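Local coordinates for protein mannitol dehydrogenase (PDB 1M2W) that probably catalyses the NAD-dependent interconversion of D-mannitol and D-fructose, binding cofactor and sugar alcohol between an N-terminal Rossmann domain and a helical C-terminal domain, at residues A[13-18]-A[94-99]; A[83-88]-A[256-261]; A[303-308]-A[404-409]; A[381-386]-A[452-457]. One frame throughout, in Å; residues are numbered along the deposited sequence.

Interaction 1: residues A[13-18]-A[94-99]; sequences PEVKLP and TEVRVI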
# COMPACT_ATOMS: atom_id res chain seq x y z
N PRO A 13 -3.77 29.80 -13.33
CA PRO A 13 -5.05 30.01 -12.64
C PRO A 13 -5.85 28.80 -12.19
O PRO A 13 -6.56 28.87 -11.18
CB PRO A 13 -5.84 30.92 -13.62
CG PRO A 13 -5.25 30.59 -14.94
CD PRO A 13 -3.77 30.44 -14.66
N GLU A 14 -5.75 27.71 -12.93
CA GLU A 14 -6.49 26.51 -12.58
C GLU A 14 -5.86 25.80 -11.37
O GLU A 14 -6.49 24.94 -10.75
CB GLU A 14 -6.56 25.54 -13.76
CG GLU A 14 -5.21 24.87 -14.16
CD GLU A 14 -4.39 25.67 -15.16
OE1 GLU A 14 -4.60 26.90 -15.28
OE2 GLU A 14 -3.53 25.05 -15.83
N VAL A 15 -4.63 26.16 -11.04
CA VAL A 15 -3.96 25.48 -9.90
C VAL A 15 -4.50 25.84 -8.52
O VAL A 15 -4.45 27.00 -8.09
CB VAL A 15 -2.47 25.74 -9.96
CG1 VAL A 15 -1.76 24.90 -8.84
CG2 VAL A 15 -1.97 25.30 -11.32
N LYS A 16 -5.04 24.84 -7.82
CA LYS A 16 -5.63 25.06 -6.49
C LYS A 16 -4.49 25.21 -5.46
O LYS A 16 -3.50 24.50 -5.52
CB LYS A 16 -6.57 23.90 -6.13
CG LYS A 16 -7.61 23.59 -7.20
CD LYS A 16 -8.41 24.89 -7.55
CE LYS A 16 -9.33 24.71 -8.77
NZ LYS A 16 -10.07 25.99 -9.15
N LEU A 17 -4.65 26.15 -4.53
CA LEU A 17 -3.59 26.42 -3.57
C LEU A 17 -4.04 26.28 -2.14
O LEU A 17 -5.23 26.35 -1.84
CB LEU A 17 -3.09 27.87 -3.73
CG LEU A 17 -2.82 28.34 -5.15
CD1 LEU A 17 -2.69 29.88 -5.17
CD2 LEU A 17 -1.54 27.68 -5.66
N PRO A 18 -3.08 26.09 -1.23
CA PRO A 18 -3.46 25.96 0.17
C PRO A 18 -4.15 27.26 0.56
O PRO A 18 -3.70 28.37 0.16
CB PRO A 18 -2.11 25.82 0.88
CG PRO A 18 -1.28 25.08 -0.09
CD PRO A 18 -1.63 25.83 -1.40
N THR A 94 -10.91 16.45 -12.98
CA THR A 94 -9.58 16.34 -12.41
C THR A 94 -9.07 17.72 -11.99
O THR A 94 -9.32 18.71 -12.67
CB THR A 94 -8.61 15.72 -13.42
OG1 THR A 94 -8.42 16.62 -14.51
CG2 THR A 94 -9.16 14.41 -13.95
N GLU A 95 -8.37 17.79 -10.87
CA GLU A 95 -7.84 19.07 -10.45
C GLU A 95 -6.33 18.94 -10.25
O GLU A 95 -5.81 17.82 -10.15
CB GLU A 95 -8.52 19.55 -9.15
CG GLU A 95 -7.96 18.99 -7.86
CD GLU A 95 -8.66 19.57 -6.59
OE1 GLU A 95 -8.28 19.17 -5.49
OE2 GLU A 95 -9.57 20.42 -6.70
N VAL A 96 -5.64 20.08 -10.26
CA VAL A 96 -4.19 20.16 -10.03
C VAL A 96 -4.13 21.03 -8.79
O VAL A 96 -4.67 22.13 -8.77
CB VAL A 96 -3.45 20.87 -11.17
CG1 VAL A 96 -1.97 20.97 -10.83
CG2 VAL A 96 -3.64 20.10 -12.45
N ARG A 97 -3.45 20.53 -7.75
CA ARG A 97 -3.45 21.24 -6.47
C ARG A 97 -2.13 21.19 -5.75
O ARG A 97 -1.50 20.14 -5.71
CB ARG A 97 -4.51 20.60 -5.57
CG ARG A 97 -4.52 21.10 -4.10
CD ARG A 97 -5.61 20.35 -3.30
NE ARG A 97 -6.95 20.74 -3.77
CZ ARG A 97 -7.56 21.87 -3.45
NH1 ARG A 97 -6.96 22.75 -2.66
NH2 ARG A 97 -8.79 22.13 -3.93
N VAL A 98 -1.71 22.31 -5.15
CA VAL A 98 -0.47 22.32 -4.37
C VAL A 98 -0.87 21.96 -2.93
O VAL A 98 -1.75 22.57 -2.34
CB VAL A 98 0.20 23.69 -4.39
CG1 VAL A 98 1.42 23.70 -3.43
CG2 VAL A 98 0.69 23.99 -5.81
N ILE A 99 -0.18 20.96 -2.38
CA ILE A 99 -0.43 20.45 -1.04
C ILE A 99 0.60 21.05 -0.08
O ILE A 99 1.83 21.04 -0.38
CB ILE A 99 -0.31 18.91 -1.00
CG1 ILE A 99 -1.37 18.30 -1.95
CG2 ILE A 99 -0.48 18.36 0.47
CD1 ILE A 99 -2.82 18.59 -1.54
O HOH W 1 -7.27 22.29 -11.19
O HOH W 2 -7.81 25.44 -2.15

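Interaction 2: residues A[83-88]-A[256-261]; sequences FTLYEL and VVCEPF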
# COMPACT_ATOMS: atom_id res chain seq x y z
N PHE A 83 4.28 20.35 -2.68
CA PHE A 83 4.35 19.42 -3.82
C PHE A 83 3.01 19.48 -4.50
O PHE A 83 2.01 19.84 -3.86
CB PHE A 83 4.72 17.96 -3.43
CG PHE A 83 3.70 17.29 -2.53
CD1 PHE A 83 2.64 16.54 -3.07
CD2 PHE A 83 3.78 17.44 -1.15
CE1 PHE A 83 1.67 15.96 -2.23
CE2 PHE A 83 2.79 16.85 -0.30
CZ PHE A 83 1.76 16.13 -0.85
N THR A 84 2.97 19.10 -5.78
CA THR A 84 1.72 19.15 -6.54
C THR A 84 1.04 17.78 -6.57
O THR A 84 1.71 16.77 -6.85
CB THR A 84 1.99 19.54 -8.03
OG1 THR A 84 2.83 20.69 -8.10
CG2 THR A 84 0.67 19.84 -8.77
N LEU A 85 -0.25 17.76 -6.22
CA LEU A 85 -1.06 16.56 -6.34
C LEU A 85 -1.70 16.70 -7.72
O LEU A 85 -2.50 17.61 -7.96
CB LEU A 85 -2.10 16.53 -5.23
CG LEU A 85 -2.99 15.28 -5.26
CD1 LEU A 85 -3.21 14.80 -3.85
CD2 LEU A 85 -4.31 15.59 -5.91
N TYR A 86 -1.38 15.78 -8.62
CA TYR A 86 -1.82 15.89 -10.03
C TYR A 86 -2.79 14.79 -10.40
O TYR A 86 -2.37 13.66 -10.66
CB TYR A 86 -0.53 15.84 -10.87
CG TYR A 86 -0.66 16.06 -12.35
CD1 TYR A 86 -1.79 16.68 -12.89
CD2 TYR A 86 0.37 15.69 -13.20
CE1 TYR A 86 -1.89 16.93 -14.30
CE2 TYR A 86 0.27 15.94 -14.60
CZ TYR A 86 -0.86 16.55 -15.11
OH TYR A 86 -0.99 16.72 -16.48
N GLU A 87 -4.09 15.10 -10.39
CA GLU A 87 -5.07 14.07 -10.72
C GLU A 87 -5.11 13.81 -12.23
O GLU A 87 -5.09 14.75 -13.03
CB GLU A 87 -6.49 14.48 -10.26
CG GLU A 87 -6.62 14.65 -8.78
CD GLU A 87 -8.05 14.93 -8.34
OE1 GLU A 87 -8.88 15.32 -9.19
OE2 GLU A 87 -8.32 14.78 -7.14
N LEU A 88 -5.13 12.54 -12.60
CA LEU A 88 -5.22 12.18 -14.02
C LEU A 88 -6.37 11.20 -14.17
O LEU A 88 -6.49 10.24 -13.42
CB LEU A 88 -3.93 11.54 -14.52
CG LEU A 88 -2.74 12.52 -14.64
CD1 LEU A 88 -1.49 11.70 -15.09
CD2 LEU A 88 -3.06 13.62 -15.67
N VAL A 256 2.97 14.25 -7.26
CA VAL A 256 2.41 12.92 -7.08
C VAL A 256 1.19 12.85 -7.98
O VAL A 256 0.37 13.77 -7.98
CB VAL A 256 2.01 12.62 -5.61
CG1 VAL A 256 0.99 13.63 -5.05
CG2 VAL A 256 1.40 11.20 -5.55
N VAL A 257 1.14 11.83 -8.84
CA VAL A 257 -0.01 11.66 -9.74
C VAL A 257 -0.94 10.67 -9.05
O VAL A 257 -0.46 9.74 -8.37
CB VAL A 257 0.43 11.05 -11.08
CG1 VAL A 257 -0.76 10.41 -11.83
CG2 VAL A 257 1.00 12.13 -11.96
N CYS A 258 -2.24 10.86 -9.17
CA CYS A 258 -3.19 9.90 -8.57
C CYS A 258 -4.50 10.02 -9.34
O CYS A 258 -4.67 10.95 -10.14
CB CYS A 258 -3.47 10.23 -7.09
SG CYS A 258 -4.10 11.93 -6.80
N GLU A 259 -5.41 9.09 -9.12
CA GLU A 259 -6.73 9.13 -9.77
C GLU A 259 -7.62 10.06 -8.95
O GLU A 259 -7.31 10.40 -7.80
CB GLU A 259 -7.37 7.73 -9.77
CG GLU A 259 -7.58 7.25 -8.30
CD GLU A 259 -8.33 5.92 -8.23
OE1 GLU A 259 -8.13 5.16 -7.27
OE2 GLU A 259 -9.16 5.66 -9.14
N PRO A 260 -8.75 10.51 -9.53
CA PRO A 260 -9.66 11.40 -8.79
C PRO A 260 -10.29 10.73 -7.56
O PRO A 260 -10.46 11.37 -6.52
CB PRO A 260 -10.74 11.73 -9.84
CG PRO A 260 -10.01 11.66 -11.13
CD PRO A 260 -9.11 10.46 -10.97
N PHE A 261 -10.65 9.45 -7.69
CA PHE A 261 -11.33 8.76 -6.59
C PHE A 261 -10.44 8.60 -5.37
O PHE A 261 -9.25 8.38 -5.53
CB PHE A 261 -11.78 7.36 -7.02
CG PHE A 261 -12.48 6.60 -5.91
CD1 PHE A 261 -13.83 6.83 -5.63
CD2 PHE A 261 -11.78 5.68 -5.12
CE1 PHE A 261 -14.48 6.15 -4.56
CE2 PHE A 261 -12.43 5.00 -4.07
CZ PHE A 261 -13.77 5.24 -3.79
O HOH W 3 -10.84 14.01 -6.33

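Interaction 3: residues A[303-308]-A[404-409]; sequences HLALTY and ALVVAA. With MTL (D-mannitol), chain D.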
# COMPACT_ATOMS: atom_id res chain seq x y z
N HIS A 303 -6.17 -6.51 -9.04
CA HIS A 303 -4.86 -6.02 -9.51
C HIS A 303 -3.87 -7.21 -9.66
O HIS A 303 -3.16 -7.32 -10.69
CB HIS A 303 -4.27 -5.02 -8.49
CG HIS A 303 -4.37 -3.58 -8.92
ND1 HIS A 303 -4.11 -2.54 -8.06
CD2 HIS A 303 -4.73 -3.01 -10.10
CE1 HIS A 303 -4.29 -1.38 -8.68
NE2 HIS A 303 -4.67 -1.64 -9.93
N LEU A 304 -3.76 -8.10 -8.66
CA LEU A 304 -2.82 -9.22 -8.85
C LEU A 304 -3.25 -10.16 -10.00
O LEU A 304 -2.40 -10.70 -10.74
CB LEU A 304 -2.64 -10.06 -7.57
CG LEU A 304 -1.94 -9.35 -6.39
CD1 LEU A 304 -1.42 -10.41 -5.40
CD2 LEU A 304 -0.74 -8.50 -6.88
N ALA A 305 -4.56 -10.36 -10.13
CA ALA A 305 -5.07 -11.22 -11.21
C ALA A 305 -4.74 -10.67 -12.57
O ALA A 305 -4.55 -11.43 -13.54
CB ALA A 305 -6.61 -11.40 -11.09
N LEU A 306 -4.70 -9.34 -12.68
CA LEU A 306 -4.38 -8.78 -14.00
C LEU A 306 -2.90 -8.62 -14.26
O LEU A 306 -2.45 -8.78 -15.41
CB LEU A 306 -4.95 -7.36 -14.15
CG LEU A 306 -6.45 -7.17 -14.00
CD1 LEU A 306 -6.75 -5.68 -13.74
CD2 LEU A 306 -7.14 -7.65 -15.29
N THR A 307 -2.16 -8.30 -13.21
CA THR A 307 -0.77 -7.85 -13.41
C THR A 307 0.30 -8.80 -13.92
O THR A 307 1.11 -8.42 -14.81
CB THR A 307 -0.29 -7.07 -12.13
OG1 THR A 307 0.72 -6.11 -12.50
CG2 THR A 307 0.24 -8.02 -11.04
N TYR A 308 0.30 -10.04 -13.43
CA TYR A 308 1.31 -11.00 -13.90
C TYR A 308 0.95 -11.50 -15.27
O TYR A 308 1.82 -11.57 -16.12
CB TYR A 308 1.51 -12.14 -12.86
CG TYR A 308 1.92 -11.54 -11.52
CD1 TYR A 308 1.08 -11.62 -10.41
CD2 TYR A 308 3.13 -10.84 -11.38
CE1 TYR A 308 1.43 -11.01 -9.19
CE2 TYR A 308 3.48 -10.24 -10.18
CZ TYR A 308 2.61 -10.33 -9.07
OH TYR A 308 2.95 -9.74 -7.88
N ALA A 404 -6.19 -19.93 -8.98
CA ALA A 404 -4.93 -20.63 -9.17
C ALA A 404 -4.17 -20.03 -10.35
O ALA A 404 -2.91 -20.04 -10.36
CB ALA A 404 -5.17 -22.14 -9.46
N LEU A 405 -4.90 -19.53 -11.33
CA LEU A 405 -4.24 -18.92 -12.52
C LEU A 405 -3.41 -17.71 -12.08
O LEU A 405 -2.33 -17.44 -12.65
CB LEU A 405 -5.27 -18.47 -13.59
CG LEU A 405 -4.66 -17.83 -14.86
CD1 LEU A 405 -3.69 -18.79 -15.58
CD2 LEU A 405 -5.79 -17.40 -15.79
N VAL A 406 -3.89 -16.99 -11.07
CA VAL A 406 -3.12 -15.83 -10.60
C VAL A 406 -1.77 -16.31 -10.07
O VAL A 406 -0.74 -15.69 -10.29
CB VAL A 406 -3.86 -15.08 -9.43
CG1 VAL A 406 -3.05 -13.82 -9.01
CG2 VAL A 406 -5.32 -14.69 -9.87
N VAL A 407 -1.78 -17.41 -9.31
CA VAL A 407 -0.54 -17.95 -8.75
C VAL A 407 0.36 -18.57 -9.84
O VAL A 407 1.61 -18.43 -9.80
CB VAL A 407 -0.85 -19.02 -7.63
CG1 VAL A 407 0.45 -19.51 -6.97
CG2 VAL A 407 -1.74 -18.40 -6.57
N ALA A 408 -0.28 -19.21 -10.83
CA ALA A 408 0.46 -19.83 -11.93
C ALA A 408 1.10 -18.71 -12.77
O ALA A 408 2.25 -18.85 -13.23
CB ALA A 408 -0.47 -20.64 -12.79
N ALA A 409 0.36 -17.62 -12.95
CA ALA A 409 0.88 -16.47 -13.71
C ALA A 409 2.11 -15.94 -12.99
O ALA A 409 3.13 -15.66 -13.64
CB ALA A 409 -0.17 -15.36 -13.82
O1 MTL D . -6.05 1.89 -3.38
C1 MTL D . -5.55 1.06 -4.45
C2 MTL D . -4.19 0.51 -4.00
O2 MTL D . -4.32 -0.28 -2.78
C3 MTL D . -3.54 -0.30 -5.12
O3 MTL D . -3.14 0.65 -6.16
C4 MTL D . -2.29 -1.04 -4.59
O4 MTL D . -1.20 -0.12 -4.41
C5 MTL D . -1.86 -2.11 -5.59
O5 MTL D . -2.86 -3.13 -5.69
C6 MTL D . -0.48 -2.77 -5.18
O6 MTL D . -0.28 -3.91 -6.00

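Interaction 4: residues A[381-386]-A[452-457]; sequences KFPKFT and EEIFGT. With MTL (D-mannitol), chain D.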
# COMPACT_ATOMS: atom_id res chain seq x y z
N LYS A 381 2.56 -9.44 -1.19
CA LYS A 381 1.16 -9.16 -1.54
C LYS A 381 0.24 -10.38 -1.61
O LYS A 381 -0.94 -10.29 -1.24
CB LYS A 381 1.10 -8.42 -2.88
CG LYS A 381 1.62 -6.96 -2.80
CD LYS A 381 1.78 -6.34 -4.21
CE LYS A 381 2.22 -4.85 -4.12
NZ LYS A 381 2.54 -4.39 -5.52
N PHE A 382 0.77 -11.52 -2.06
CA PHE A 382 -0.09 -12.69 -2.19
C PHE A 382 -0.82 -13.07 -0.91
O PHE A 382 -2.04 -13.31 -0.92
CB PHE A 382 0.67 -13.90 -2.74
CG PHE A 382 0.55 -14.05 -4.25
CD1 PHE A 382 1.54 -13.55 -5.11
CD2 PHE A 382 -0.60 -14.60 -4.79
CE1 PHE A 382 1.37 -13.61 -6.52
CE2 PHE A 382 -0.78 -14.66 -6.19
CZ PHE A 382 0.23 -14.15 -7.06
N PRO A 383 -0.09 -13.13 0.23
CA PRO A 383 -0.83 -13.50 1.45
C PRO A 383 -1.89 -12.50 1.92
O PRO A 383 -2.76 -12.86 2.71
CB PRO A 383 0.28 -13.68 2.52
CG PRO A 383 1.49 -12.86 1.93
CD PRO A 383 1.37 -13.14 0.43
N LYS A 384 -1.80 -11.25 1.48
CA LYS A 384 -2.76 -10.20 1.84
C LYS A 384 -3.91 -10.06 0.85
O LYS A 384 -5.07 -9.86 1.24
CB LYS A 384 -2.06 -8.84 1.90
CG LYS A 384 -1.47 -8.47 3.25
CD LYS A 384 -0.53 -9.48 3.75
CE LYS A 384 0.23 -8.91 4.95
NZ LYS A 384 1.26 -9.91 5.40
N PHE A 385 -3.60 -10.21 -0.43
CA PHE A 385 -4.61 -9.92 -1.47
C PHE A 385 -5.34 -11.09 -2.09
O PHE A 385 -6.47 -10.94 -2.56
CB PHE A 385 -3.93 -9.19 -2.65
CG PHE A 385 -3.26 -7.86 -2.30
CD1 PHE A 385 -2.51 -7.22 -3.28
CD2 PHE A 385 -3.42 -7.25 -1.05
CE1 PHE A 385 -1.89 -5.97 -3.03
CE2 PHE A 385 -2.81 -5.98 -0.78
CZ PHE A 385 -2.04 -5.34 -1.79
N THR A 386 -4.69 -12.24 -2.10
CA THR A 386 -5.19 -13.36 -2.85
C THR A 386 -5.38 -14.66 -2.08
O THR A 386 -6.38 -15.36 -2.26
CB THR A 386 -4.21 -13.57 -4.04
OG1 THR A 386 -4.13 -12.35 -4.79
CG2 THR A 386 -4.63 -14.73 -4.96
N GLU A 452 5.35 -21.38 3.29
CA GLU A 452 4.27 -21.05 4.21
C GLU A 452 3.96 -19.59 4.45
O GLU A 452 2.77 -19.23 4.53
CB GLU A 452 4.52 -21.71 5.56
CG GLU A 452 3.36 -22.55 6.04
CD GLU A 452 3.64 -23.17 7.40
OE1 GLU A 452 3.26 -22.53 8.41
OE2 GLU A 452 4.25 -24.27 7.44
N GLU A 453 4.98 -18.74 4.59
CA GLU A 453 4.71 -17.33 4.86
C GLU A 453 4.11 -16.60 3.64
O GLU A 453 3.72 -15.43 3.76
CB GLU A 453 5.96 -16.57 5.36
CG GLU A 453 7.13 -16.50 4.38
CD GLU A 453 8.05 -17.71 4.46
OE1 GLU A 453 7.61 -18.83 4.83
OE2 GLU A 453 9.24 -17.54 4.11
N ILE A 454 4.06 -17.27 2.49
CA ILE A 454 3.42 -16.69 1.30
C ILE A 454 2.05 -17.38 1.08
O ILE A 454 1.04 -16.69 1.00
CB ILE A 454 4.24 -16.90 0.00
CG1 ILE A 454 5.59 -16.19 0.14
CG2 ILE A 454 3.45 -16.37 -1.26
CD1 ILE A 454 6.50 -16.41 -1.08
N PHE A 455 2.04 -18.71 1.03
CA PHE A 455 0.82 -19.48 0.72
C PHE A 455 0.04 -20.21 1.80
O PHE A 455 -1.06 -20.72 1.53
CB PHE A 455 1.14 -20.48 -0.37
CG PHE A 455 1.62 -19.84 -1.63
CD1 PHE A 455 2.94 -19.97 -2.03
CD2 PHE A 455 0.74 -19.09 -2.43
CE1 PHE A 455 3.40 -19.35 -3.23
CE2 PHE A 455 1.18 -18.47 -3.62
CZ PHE A 455 2.53 -18.61 -4.02
N GLY A 456 0.59 -20.28 3.01
CA GLY A 456 -0.12 -20.94 4.09
C GLY A 456 -0.13 -22.44 3.96
O GLY A 456 0.58 -22.99 3.13
N THR A 457 -0.97 -23.13 4.75
CA THR A 457 -0.99 -24.57 4.69
C THR A 457 -2.14 -25.23 3.93
O THR A 457 -2.03 -26.41 3.56
CB THR A 457 -0.94 -25.15 6.11
OG1 THR A 457 -1.99 -24.58 6.88
CG2 THR A 457 0.38 -24.79 6.77
O1 MTL D . -6.05 1.89 -3.38
C1 MTL D . -5.55 1.06 -4.45
C2 MTL D . -4.19 0.51 -4.00
O2 MTL D . -4.32 -0.28 -2.78
C3 MTL D . -3.54 -0.30 -5.12
O3 MTL D . -3.14 0.65 -6.16
C4 MTL D . -2.29 -1.04 -4.59
O4 MTL D . -1.20 -0.12 -4.41
C5 MTL D . -1.86 -2.11 -5.59
O5 MTL D . -2.86 -3.13 -5.69
C6 MTL D . -0.48 -2.77 -5.18
O6 MTL D . -0.28 -3.91 -6.00

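Interaction 1: residues A[13-18]-A[94-99]
Lys16 and Arg97 face each other where the N-terminal chain pairs with the start of strand 96-107 through a single beta bridge. Lys16 N gives a nearly straight hydrogen bond to Val96 O (2.9 Å, in the carbonyl plane), and Val98 N returns one to Lys16 O. Arg97 is the side chain to trace. CB passes Lys16 CB and Lys16 O, and CG, anti to the backbone N (chi1 172°), continues along the same two atoms. The chain then bends at chi3, and NE points in the guanidinium plane at Glu95 OE1, 2.7 Å off, a salt bridge that meets the carboxylate from above its plane. CZ lies under Lys16 CB, which sits 3.4 Å above the centre of that guanidinium face. At the tip, NH1 bonds water 2, which passes the link on to Leu17 O, while NH2 makes two weak bonds to the same carboxylate. The other flank is apolar: Val15 CG1 touches Val98 CG2 at 4.0 Å, and Pro18 CD meets Val98 CB. A second water joins Glu14 O to Val96 N. With 83-87 as the strand's antiparallel neighbour, 13-18 is an irregular chain segment laid along the mixed sheet of the Rossmann domain.

Interaction 2: residues A[83-88]-A[256-261]
Val256 opens the contact by giving its N-H to Thr84 O (2.8 Å) and taking the N-H of Tyr86 on its own carbonyl. Bonding to the residues on either side of Leu85 is the parallel pattern of strands 83-87 and 256-258. Val256 CG1 meets the edge of the Phe83 ring, 3.7 Å from CE1, and also lies near Leu85 CB. Val257 projects on the other face of the sheet, beside Tyr86 and pointing the same way. Because its CG1 is anti to the backbone N (chi1 160°), the two methyls part company, CG1 packing against Leu88 CD1 at 3.6 Å and CG2 against Tyr86 CD2. Leu88 CD2 in turn lies over the rim of one face of the Tyr86 ring. Cys258 returns to the face of Val256, with SG 3.8 Å from Leu85 CD2. Its N-H reaches Tyr86 O at 3.2 Å from well above the carbonyl plane, a bent bond, before Leu88 N closes the series on Cys258 O. The Glu259 carboxylate forms a salt bridge with Arg361. Pro260 lies against Glu87: its CA is 3.9 Å from Glu87 CD, and water 3 joins Pro260 O to Glu87 OE2, an oxygen that also pairs with Arg231. The chemistry thus changes along the contact, from a hydrocarbon-lined parallel pairing near the cofactor-binding Gly36 and Thr233 to a buried carboxylate whose negative charge is probably balanced by Arg231.

Interaction 3: residues A[303-308]-A[404-409]
Val406 carries most of the hydrocarbon contact, reaching from helix 401-413 to helix 289-313 with one methyl for each of two neighbours. Its CG1, set anti to the backbone N (chi1 -177°), rests on Leu304 O at 3.6 Å and on Leu304 CB. CG2 meets both CA and CB of Ala305, the latter at 3.7 Å. One turn on, Ala409 CB touches Tyr308 CB at 3.8 Å. Ala305 and Ala409 are small enough to suit the close approach: the axes of segments 303-308 and 404-409 come within 8.7 Å, at 42°. Among the aromatic contacts, Thr307 CG2 covers the centre of one face of the Tyr308 ring, while Trp410 and Tyr413 meet that ring with their planes inclined.

Of the polar interactions, one holds the Tyr308 hydroxyl to Cys375 O; the other lies on the mannitol side, where His303 ND1 shares a hydrogen bond of 2.7 Å with O5 of D-mannitol, and Phe362 stacks on the imidazole. Replacing the imidazole with the methyl of an alanine is likely to leave O5 without this partner and Phe362 without its stacked ring. Asn300 and Lys295, also on helix 289-313, complete more of the polyol's bonds together with Asp230 and Arg373. The arrangement is thus a close helix-helix crossing in the C-terminal domain, in which one helix packs into the bundle and also lines the mannitol site.

Interaction 4: residues A[381-386]-A[452-457]
With chi1 at -95°, the Phe382 ring is placed beside Phe455, while its CB, already pointing toward helix 452-455, meets CG2 of Ile454, the branch anti to the backbone N. CG2 touches Phe382 CB at 4.0 Å and Pro383 CD at 4.2 Å, and the same methyl covers the centre of one Phe455 face, 3.5 Å above the plane. Phe382 CD2 and Phe455 CE2 meet more loosely. Pro383 lies against backbone: its CB is 3.5 Å from Ile454 O, and CG comes near Glu453 O. Proline has no N-H to give to the preceding turn, which fits the kink of the helix here. Trp410, Val406 and Val407 of helix 401-413 also pack on Phe382.

Lys381, extended beyond CG, runs the other way to D-mannitol, where NZ donates to O6 at 2.9 Å. Val374 O and Ser376 O take further bonds from NZ and fix its place. A methionine in its place would probably leave O6 and both carbonyls without their donor. Phe385 turns its ring edge to O6, CE1 4.0 Å away. This is a kinked, proline-containing helix of the C-terminal domain, packed on a short helix by one side and lining the mannitol pocket with another.

Overall arrangement
The four contacts fall into two pairs, one in each domain. Interactions 1 and 2 both reach the mixed sheet of the Rossmann domain, with centres 10 Å apart; antiparallel strands 83-87 and 96-107 join them directly, and their segments alternate along the chain. Interactions 3 and 4 follow in the helical C-terminal domain, centres 13 Å apart, again with alternating segments; Phe382 packs against Tyr308 and Val406 between them. Interactions 2 and 3 approach to about 8 Å at their nearest atoms, although their centres are 27 Å apart. Mannitol, bonded by both 303-308 and 381-386 and also by Asp230 and Arg231, draws on both domains, placing the mannitol site, probably the substrate site, at their junction.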